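Local coordinates for protein pyruvate kinase (Pyrobaculum aerophilum, PDB 3QTG) that catalyses the last step of glycolysis, the interconversion of phosphoenolpyruvate and ADP with pyruvate and ATP, using a divalent metal cation and working as a homotetramer, at residues Ile273-Leu278 and Ala312-Asp317; Ser277-Lys282 and Ile349-Leu354. One frame throughout, in Å; residues are numbered along the deposited sequence.

In the fold
Both contacts start from helix 266-279, which packs outside the eight-stranded parallel barrel of the catalytic domain. Contact 1 joins its 273-278 part to the turn that leads from helix 302-313 into the last barrel strand, 318-321. Contact 2 joins its C-terminal end, 277-282, to residues 349-354 of the loop that runs on to helix 358-373. Their centres are about 7 Å apart. L278 serves both, and they touch where H275 O meets Q351 CG at 3.5 Å and M314 O meets P350 CB at 4.0 Å. Both lie away from the residues expected to bind substrate, metals and nucleotide; they belong to the barrel's outer layer and its connection to the C-terminal domain.

Contact 1. Residues Ile273-Leu278 and Ala312-Asp317; sequences IVHTSL and ASMGVD
M314 reaches out from its turn and lays its terminal methyl, CE, against both V274 and H275 of helix 266-279. CE lies 3.7 Å from V274 CB and 3.6 Å from H275 CE1, the thioether chain crossing the imidazole side chain at about a right angle. A bend about the CG-SD bond (chi3 85°) turns CE to this place after an extended chi2. Beside it, V274 meets V316: V274 CG2 and V316 CG1 are 4.0 Å apart. V274 CG1 stands anti to its backbone N (chi1 175°) and touches both M314 CE and V316 CG1. One turn on, L278 places its two methyls by backbone carbonyls, CD1 3.7 Å from M314 O and CD2 3.9 Å from G315 O.

The turn owes its shape to G315, the first residue beyond helical angles, with phi at 95°, where a CB would press on the preceding carbonyl oxygen. Its N is bonded to A312 O, and its own O accepts from R394 NE. D317, held by R394 NH2 and by the backbone N of I284 and W416, fixes the chain just beyond. The turn leads from helix 302-313 into strand 318-321, a helix-to-strand connection of the TIM barrel packed on the neighbouring outer helix. I284 and V286 of strand 284-287 back V274 and V316 respectively, while H275 also packs on Q348 of a second subunit. With no hydrogen bond between the segments, cohesion rests on dispersion and close fit; the polar bonds that shape the turn come from within 312-317 and from outside the contact, not from the helix.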
loop_
_atom_site.group_PDB
_atom_site.type_symbol
_atom_site.label_atom_id
_atom_site.label_comp_id
_atom_site.label_asym_id
_atom_site.label_seq_id
_atom_site.Cartn_x
_atom_site.Cartn_y
_atom_site.Cartn_z
ATOM N N ILE A 273 12.168 22.624 -6.105
ATOM C CA ILE A 273 12.088 22.801 -7.563
ATOM C C ILE A 273 12.066 21.458 -8.310
ATOM O O ILE A 273 11.274 21.260 -9.251
ATOM C CB ILE A 273 13.219 23.700 -8.144
ATOM C CG1 ILE A 273 13.151 25.134 -7.569
ATOM C CG2 ILE A 273 13.100 23.725 -9.671
ATOM C CD1 ILE A 273 14.481 25.905 -7.548
ATOM N N VAL A 274 12.960 20.556 -7.892
ATOM C CA VAL A 274 13.095 19.218 -8.487
ATOM C C VAL A 274 11.833 18.360 -8.252
ATOM O O VAL A 274 11.285 17.816 -9.201
ATOM C CB VAL A 274 14.360 18.476 -7.988
ATOM C CG1 VAL A 274 14.408 17.033 -8.545
ATOM C CG2 VAL A 274 15.632 19.239 -8.394
ATOM N N HIS A 275 11.363 18.288 -7.011
ATOM C CA HIS A 275 10.099 17.608 -6.690
ATOM C C HIS A 275 8.908 18.139 -7.521
ATOM O O HIS A 275 8.152 17.380 -8.102
ATOM C CB HIS A 275 9.834 17.694 -5.183
ATOM C CG HIS A 275 10.691 16.759 -4.371
ATOM N ND1 HIS A 275 11.813 16.132 -4.887
ATOM C CD2 HIS A 275 10.594 16.352 -3.078
ATOM C CE1 HIS A 275 12.363 15.380 -3.948
ATOM N NE2 HIS A 275 11.645 15.496 -2.841
ATOM N N THR A 276 8.783 19.455 -7.623
ATOM C CA THR A 276 7.714 20.053 -8.402
ATOM C C THR A 276 7.775 19.737 -9.897
ATOM O O THR A 276 6.736 19.426 -10.510
ATOM C CB THR A 276 7.639 21.557 -8.118
ATOM O OG1 THR A 276 7.463 21.722 -6.711
ATOM C CG2 THR A 276 6.485 22.217 -8.853
ATOM N N SER A 277 8.971 19.772 -10.473
ATOM C CA SER A 277 9.141 19.467 -11.894
ATOM C C SER A 277 8.817 18.015 -12.217
ATOM O O SER A 277 8.166 17.762 -13.212
ATOM C CB SER A 277 10.557 19.803 -12.409
ATOM O OG SER A 277 10.878 21.158 -12.177
ATOM N N LEU A 278 9.294 17.088 -11.378
ATOM C CA LEU A 278 9.005 15.663 -11.510
ATOM C C LEU A 278 7.513 15.380 -11.393
ATOM O O LEU A 278 6.978 14.668 -12.229
ATOM C CB LEU A 278 9.822 14.812 -10.515
ATOM C CG LEU A 278 11.345 14.733 -10.734
ATOM C CD1 LEU A 278 12.066 14.183 -9.523
ATOM C CD2 LEU A 278 11.637 13.851 -11.922
ATOM N N ALA A 312 22.243 14.131 -8.734
ATOM C CA ALA A 312 21.860 13.136 -9.737
ATOM C C ALA A 312 20.894 12.050 -9.214
ATOM O O ALA A 312 19.974 11.656 -9.942
ATOM C CB ALA A 312 23.094 12.496 -10.401
ATOM N N SER A 313 21.113 11.581 -7.978
ATOM C CA SER A 313 20.239 10.594 -7.305
ATOM C C SER A 313 18.786 10.992 -7.190
ATOM O O SER A 313 17.918 10.126 -7.156
ATOM C CB SER A 313 20.724 10.313 -5.880
ATOM O OG SER A 313 21.877 9.516 -5.927
ATOM N N MET A 314 18.534 12.299 -7.082
ATOM C CA MET A 314 17.173 12.832 -6.995
ATOM C C MET A 314 16.392 12.527 -8.260
ATOM O O MET A 314 15.171 12.606 -8.272
ATOM C CB MET A 314 17.190 14.348 -6.831
ATOM C CG MET A 314 17.619 14.888 -5.490
ATOM S SD MET A 314 17.284 16.682 -5.481
ATOM C CE MET A 314 15.563 16.633 -4.987
ATOM N N GLY A 315 17.108 12.214 -9.336
ATOM C CA GLY A 315 16.478 11.841 -10.600
ATOM C C GLY A 315 16.296 12.989 -11.586
ATOM O O GLY A 315 15.409 12.929 -12.423
ATOM N N VAL A 316 17.160 14.008 -11.522
ATOM C CA VAL A 316 17.152 15.086 -12.525
ATOM C C VAL A 316 17.497 14.533 -13.911
ATOM O O VAL A 316 18.241 13.541 -14.012
ATOM C CB VAL A 316 18.146 16.246 -12.150
ATOM C CG1 VAL A 316 17.746 16.875 -10.818
ATOM C CG2 VAL A 316 19.609 15.740 -12.096
ATOM N N ASP A 317 16.975 15.167 -14.967
ATOM C CA ASP A 317 17.280 14.760 -16.344
ATOM C C ASP A 317 18.724 15.068 -16.728
ATOM O O ASP A 317 19.338 14.302 -17.470
ATOM C CB ASP A 317 16.408 15.486 -17.379
ATOM C CG ASP A 317 14.939 15.177 -17.258
ATOM O OD1 ASP A 317 14.392 14.473 -18.147
ATOM O OD2 ASP A 317 14.323 15.673 -16.302
#

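Contact 2. Residues Ser277-Lys282 and Ile349-Leu354; sequences SLKYGK and IPQSPL
K279 O takes the one hydrogen bond between the segments, from L354 N (2.8 Å, N-H...O 169°), in the carbonyl plane. A CA-H...O contact from P353 CA, at 3.3 Å, reaches the same oxygen. L354 lies alongside K279 and Y280, pointing the same way, its CG 3.9 Å from K279 CG and its CD1 3.9 Å from Y280 CE2. Q351 CB meets L278 CB at 3.8 Å as the two side chains slide past each other in opposite directions. With CG anti to its backbone N (chi1 168°), Q351 brings that carbon to 3.5 Å from K279 N. Its amide is steadied by the next residue: NE2 donates to S352 O, in the amide plane. An alanine here would probably open a gap beside K279 N and K279 CB and leave S352 O without this donor.

A Schellman motif ends the helix, with G281 at C-prime. Helix 240-245 stands nearby: its E241 forms a salt bridge with K279 NZ and a hydrogen bond with Y280 OH. S277 and K282 pack on strand 249-253, P350 on R394 and R396, P353 on F393; the irregular segment 349-354 lies between helix 266-279 and the C-terminal domain.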
loop_
_atom_site.group_PDB
_atom_site.type_symbol
_atom_site.label_atom_id
_atom_site.label_comp_id
_atom_site.label_asym_id
_atom_site.label_seq_id
_atom_site.Cartn_x
_atom_site.Cartn_y
_atom_site.Cartn_z
ATOM N N SER A 277 8.971 19.772 -10.473
ATOM C CA SER A 277 9.141 19.467 -11.894
ATOM C C SER A 277 8.817 18.015 -12.217
ATOM O O SER A 277 8.166 17.762 -13.212
ATOM C CB SER A 277 10.557 19.803 -12.409
ATOM O OG SER A 277 10.878 21.158 -12.177
ATOM N N LEU A 278 9.294 17.088 -11.378
ATOM C CA LEU A 278 9.005 15.663 -11.510
ATOM C C LEU A 278 7.513 15.380 -11.393
ATOM O O LEU A 278 6.978 14.668 -12.229
ATOM C CB LEU A 278 9.822 14.812 -10.515
ATOM C CG LEU A 278 11.345 14.733 -10.734
ATOM C CD1 LEU A 278 12.066 14.183 -9.523
ATOM C CD2 LEU A 278 11.637 13.851 -11.922
ATOM N N LYS A 279 6.861 15.962 -10.380
ATOM C CA LYS A 279 5.400 15.882 -10.205
ATOM C C LYS A 279 4.612 16.250 -11.472
ATOM O O LYS A 279 3.637 15.583 -11.810
ATOM C CB LYS A 279 4.941 16.776 -9.034
ATOM C CG LYS A 279 3.402 16.824 -8.779
ATOM C CD LYS A 279 3.038 17.513 -7.430
ATOM C CE LYS A 279 3.089 19.044 -7.544
ATOM N NZ LYS A 279 3.203 19.874 -6.258
ATOM N N TYR A 280 5.036 17.321 -12.146
ATOM C CA TYR A 280 4.358 17.824 -13.341
ATOM C C TYR A 280 4.910 17.316 -14.668
ATOM O O TYR A 280 4.454 17.753 -15.721
ATOM C CB TYR A 280 4.291 19.365 -13.332
ATOM C CG TYR A 280 3.318 19.897 -12.295
ATOM C CD1 TYR A 280 3.775 20.495 -11.135
ATOM C CD2 TYR A 280 1.935 19.753 -12.467
ATOM C CE1 TYR A 280 2.888 20.964 -10.176
ATOM C CE2 TYR A 280 1.039 20.212 -11.514
ATOM C CZ TYR A 280 1.524 20.811 -10.380
ATOM O OH TYR A 280 0.655 21.273 -9.440
ATOM N N GLY A 281 5.868 16.386 -14.611
ATOM C CA GLY A 281 6.394 15.721 -15.815
ATOM C C GLY A 281 7.165 16.651 -16.716
ATOM O O GLY A 281 7.151 16.492 -17.938
ATOM N N LYS A 282 7.827 17.645 -16.118
ATOM C CA LYS A 282 8.729 18.526 -16.869
ATOM C C LYS A 282 10.164 18.064 -16.695
ATOM O O LYS A 282 10.582 17.819 -15.579
ATOM C CB LYS A 282 8.605 19.973 -16.384
ATOM C CG LYS A 282 7.247 20.626 -16.611
ATOM C CD LYS A 282 6.823 20.553 -18.050
ATOM C CE LYS A 282 5.491 21.276 -18.265
ATOM N NZ LYS A 282 5.007 21.066 -19.647
ATOM N N ILE A 349 14.358 6.344 -5.588
ATOM C CA ILE A 349 12.974 6.388 -6.082
ATOM C C ILE A 349 12.430 7.826 -6.226
ATOM O O ILE A 349 12.115 8.493 -5.243
ATOM C CB ILE A 349 12.020 5.484 -5.241
ATOM C CG1 ILE A 349 12.506 4.023 -5.271
ATOM C CG2 ILE A 349 10.558 5.609 -5.744
ATOM C CD1 ILE A 349 11.755 3.080 -4.337
ATOM N N PRO A 350 12.335 8.302 -7.468
ATOM C CA PRO A 350 11.935 9.691 -7.701
ATOM C C PRO A 350 10.437 9.928 -7.494
ATOM O O PRO A 350 9.632 8.980 -7.571
ATOM C CB PRO A 350 12.321 9.929 -9.165
ATOM C CG PRO A 350 12.269 8.601 -9.782
ATOM C CD PRO A 350 12.583 7.574 -8.722
ATOM N N GLN A 351 10.090 11.176 -7.184
ATOM C CA GLN A 351 8.720 11.686 -7.290
ATOM C C GLN A 351 8.062 11.190 -8.594
ATOM O O GLN A 351 8.632 11.354 -9.690
ATOM C CB GLN A 351 8.765 13.228 -7.244
ATOM C CG GLN A 351 7.484 13.946 -7.609
ATOM C CD GLN A 351 6.479 13.963 -6.466
ATOM O OE1 GLN A 351 6.751 14.501 -5.381
ATOM N NE2 GLN A 351 5.308 13.383 -6.705
ATOM N N SER A 352 6.883 10.572 -8.471
ATOM C CA SER A 352 6.118 10.120 -9.642
ATOM C C SER A 352 5.350 11.293 -10.242
ATOM O O SER A 352 4.822 12.125 -9.507
ATOM C CB SER A 352 5.127 9.009 -9.259
ATOM O OG SER A 352 4.510 8.431 -10.415
ATOM N N PRO A 353 5.281 11.373 -11.576
ATOM C CA PRO A 353 4.419 12.411 -12.133
ATOM C C PRO A 353 2.922 12.123 -11.959
ATOM O O PRO A 353 2.514 10.967 -11.853
ATOM C CB PRO A 353 4.783 12.436 -13.621
ATOM C CG PRO A 353 5.491 11.209 -13.891
ATOM C CD PRO A 353 5.975 10.591 -12.611
ATOM N N LEU A 354 2.132 13.188 -11.919
ATOM C CA LEU A 354 0.681 13.118 -11.978
ATOM C C LEU A 354 0.215 12.457 -13.274
ATOM O O LEU A 354 0.809 12.660 -14.344
ATOM C CB LEU A 354 0.077 14.527 -11.881
ATOM C CG LEU A 354 0.296 15.234 -10.540
ATOM C CD1 LEU A 354 -0.286 16.629 -10.557
ATOM C CD2 LEU A 354 -0.323 14.406 -9.408
#